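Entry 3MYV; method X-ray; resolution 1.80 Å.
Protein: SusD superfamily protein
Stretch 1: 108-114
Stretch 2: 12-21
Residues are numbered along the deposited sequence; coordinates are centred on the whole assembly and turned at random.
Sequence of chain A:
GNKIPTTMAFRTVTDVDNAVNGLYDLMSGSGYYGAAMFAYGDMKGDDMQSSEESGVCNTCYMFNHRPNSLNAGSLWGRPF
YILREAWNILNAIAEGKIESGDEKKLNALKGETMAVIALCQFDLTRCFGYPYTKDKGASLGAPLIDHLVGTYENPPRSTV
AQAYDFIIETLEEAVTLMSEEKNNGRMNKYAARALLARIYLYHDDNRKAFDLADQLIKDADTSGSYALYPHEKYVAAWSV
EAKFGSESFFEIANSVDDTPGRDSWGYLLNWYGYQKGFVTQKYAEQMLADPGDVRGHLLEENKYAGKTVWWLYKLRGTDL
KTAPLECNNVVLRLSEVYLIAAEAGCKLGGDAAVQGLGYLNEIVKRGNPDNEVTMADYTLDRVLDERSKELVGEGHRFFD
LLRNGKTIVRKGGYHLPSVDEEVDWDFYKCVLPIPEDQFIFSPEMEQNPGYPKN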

# COMPACT_ATOMS: atom_id res chain seq x y z
N ALA A 108 -10.36 -6.56 -21.25
CA ALA A 108 -9.21 -6.08 -20.47
C ALA A 108 -9.61 -4.94 -19.53
O ALA A 108 -9.22 -4.89 -18.35
CB ALA A 108 -8.10 -5.63 -21.41
N LEU A 109 -10.41 -4.02 -20.06
CA LEU A 109 -10.91 -2.89 -19.27
C LEU A 109 -11.86 -3.35 -18.16
O LEU A 109 -11.81 -2.83 -17.04
CB LEU A 109 -11.55 -1.85 -20.17
CG LEU A 109 -10.58 -1.09 -21.07
CD1 LEU A 109 -11.34 -0.29 -22.18
CD2 LEU A 109 -9.70 -0.16 -20.26
N LYS A 110 -12.70 -4.34 -18.45
CA LYS A 110 -13.57 -4.92 -17.42
C LYS A 110 -12.72 -5.51 -16.28
O LYS A 110 -12.96 -5.22 -15.10
CB LYS A 110 -14.46 -6.00 -18.01
CG LYS A 110 -15.29 -6.77 -16.99
CD LYS A 110 -16.19 -7.82 -17.65
CE LYS A 110 -16.79 -8.77 -16.59
NZ LYS A 110 -17.70 -9.81 -17.20
N GLY A 111 -11.72 -6.32 -16.63
CA GLY A 111 -10.81 -6.90 -15.64
C GLY A 111 -10.10 -5.85 -14.81
O GLY A 111 -9.95 -5.98 -13.57
N GLU A 112 -9.66 -4.80 -15.49
CA GLU A 112 -8.90 -3.74 -14.83
C GLU A 112 -9.80 -3.01 -13.84
O GLU A 112 -9.39 -2.70 -12.74
CB GLU A 112 -8.32 -2.77 -15.87
CG GLU A 112 -7.46 -1.69 -15.25
CD GLU A 112 -6.91 -0.67 -16.24
OE1 GLU A 112 -7.14 -0.81 -17.47
OE2 GLU A 112 -6.24 0.29 -15.78
N THR A 113 -11.04 -2.74 -14.25
CA THR A 113 -12.05 -2.14 -13.36
C THR A 113 -12.28 -3.00 -12.11
O THR A 113 -12.38 -2.50 -11.00
CB THR A 113 -13.37 -1.91 -14.11
OG1 THR A 113 -13.14 -1.08 -15.26
CG2 THR A 113 -14.44 -1.27 -13.18
N MSE A 114 -12.35 -4.31 -12.29
CA MSE A 114 -12.48 -5.22 -11.17
C MSE A 114 -11.25 -5.16 -10.28
O MSE A 114 -11.38 -5.29 -9.06
CB MSE A 114 -12.75 -6.65 -11.63
CG MSE A 114 -14.08 -6.83 -12.37
SE MSE A 114 -14.22 -8.56 -13.25
CE MSE A 114 -14.36 -9.66 -11.71
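Stretch 2 (12-21) TVTDVDNAVN

Stretch 2 opens with one extended residue, T12, and from V13 onward is a regular helix that runs on past N21. It lies beside the helix of stretch 1 in nearly the same direction: the axes cross at 19° and approach to 10.2 Å, a spacing wide enough for side chains to fill the gap. No hydrogen bond links the two, so packing alone joins them here.

T12, with chi1 in p, caps the helix: its OG1 accepts from D15 N at 3.0 Å, while T12 N donates to D15 OD2 at 3.1 Å. This reciprocal pair caps the start of the helix and takes no part in the contact. V13 is the first residue to touch, its CG1 4.0 Å from L109 CD1; its carbonyl O is slightly nearer, 3.8 Å from the same CD1. T14 points away and D15 is out of reach. One turn on from V13, V16 in t directs its CB toward stretch 1 and sets CG1 4.0 Å from L109 CD1. D17 stands sideways, and its OD1 comes within 3.5 Å of L109 CD2; both carboxylate oxygens are hydrogen-bonded elsewhere in the structure. N18 and A19 make no contact. V20, pointing toward stretch 1, completes the pocket, with CG2 4.3 Å from L109 CD2. The same CG2 lies 3.2 Å from T113 OG1, a hydroxyl already donating to L109 O at 2.8 Å, and V20 CG1 sits 3.7 Å from E112 CD. N21 stays clear of the contact.

The rule is a single knob: L109, in m,t, enters the hole formed by V13, V16, D17 and V20, the i, i+3, i+4, i+7 pattern of one helix face. The register agrees, with CA of L109 6.6 Å from CA of D17 and CA of T113 6.5 Å from CA of V20.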

# COMPACT_ATOMS: atom_id res chain seq x y z
N THR A 12 -18.89 3.66 -26.46
CA THR A 12 -17.79 2.94 -27.11
C THR A 12 -16.78 2.40 -26.10
O THR A 12 -16.76 2.80 -24.93
CB THR A 12 -17.02 3.86 -28.06
OG1 THR A 12 -16.34 4.87 -27.30
CG2 THR A 12 -17.96 4.53 -29.09
N VAL A 13 -15.92 1.49 -26.57
CA VAL A 13 -14.78 1.01 -25.80
C VAL A 13 -13.84 2.17 -25.39
O VAL A 13 -13.28 2.17 -24.29
CB VAL A 13 -14.01 -0.09 -26.58
CG1 VAL A 13 -12.67 -0.39 -25.93
CG2 VAL A 13 -14.87 -1.37 -26.65
N THR A 14 -13.70 3.17 -26.26
CA THR A 14 -12.93 4.37 -25.92
C THR A 14 -13.56 5.10 -24.71
O THR A 14 -12.86 5.46 -23.77
CB THR A 14 -12.76 5.29 -27.14
OG1 THR A 14 -11.86 4.65 -28.05
CG2 THR A 14 -12.17 6.64 -26.75
N ASP A 15 -14.88 5.25 -24.71
CA ASP A 15 -15.56 5.81 -23.55
C ASP A 15 -15.22 5.02 -22.30
O ASP A 15 -15.03 5.61 -21.23
CB ASP A 15 -17.09 5.84 -23.70
CG ASP A 15 -17.57 6.79 -24.79
OD1 ASP A 15 -16.85 7.76 -25.11
OD2 ASP A 15 -18.67 6.55 -25.31
N VAL A 16 -15.18 3.69 -22.42
CA VAL A 16 -14.89 2.85 -21.25
C VAL A 16 -13.46 3.10 -20.78
O VAL A 16 -13.24 3.23 -19.57
CB VAL A 16 -15.12 1.35 -21.50
CG1 VAL A 16 -14.70 0.55 -20.26
CG2 VAL A 16 -16.64 1.11 -21.83
N ASP A 17 -12.53 3.18 -21.72
CA ASP A 17 -11.11 3.41 -21.38
C ASP A 17 -10.98 4.72 -20.60
O ASP A 17 -10.27 4.79 -19.58
CB ASP A 17 -10.25 3.41 -22.66
CG ASP A 17 -8.76 3.41 -22.38
OD1 ASP A 17 -8.33 2.93 -21.31
OD2 ASP A 17 -7.99 3.88 -23.25
N ASN A 18 -11.68 5.76 -21.07
CA ASN A 18 -11.69 7.07 -20.41
C ASN A 18 -12.29 7.03 -19.02
O ASN A 18 -11.76 7.67 -18.10
CB ASN A 18 -12.40 8.12 -21.26
CG ASN A 18 -11.65 8.43 -22.55
OD1 ASN A 18 -10.43 8.31 -22.63
ND2 ASN A 18 -12.39 8.81 -23.57
N ALA A 19 -13.38 6.28 -18.86
CA ALA A 19 -13.99 6.12 -17.54
C ALA A 19 -12.99 5.44 -16.59
O ALA A 19 -12.83 5.85 -15.44
CB ALA A 19 -15.30 5.30 -17.64
N VAL A 20 -12.32 4.40 -17.09
CA VAL A 20 -11.37 3.64 -16.25
C VAL A 20 -10.22 4.55 -15.85
O VAL A 20 -9.86 4.60 -14.67
CB VAL A 20 -10.89 2.31 -16.92
CG1 VAL A 20 -9.75 1.67 -16.12
CG2 VAL A 20 -12.09 1.35 -17.07
N ASN A 21 -9.72 5.32 -16.81
CA ASN A 21 -8.69 6.33 -16.53
C ASN A 21 -9.09 7.28 -15.37
O ASN A 21 -8.27 7.58 -14.49
CB ASN A 21 -8.41 7.12 -17.81
CG ASN A 21 -7.02 7.66 -17.87
OD1 ASN A 21 -6.08 6.91 -18.08
ND2 ASN A 21 -6.88 8.97 -17.67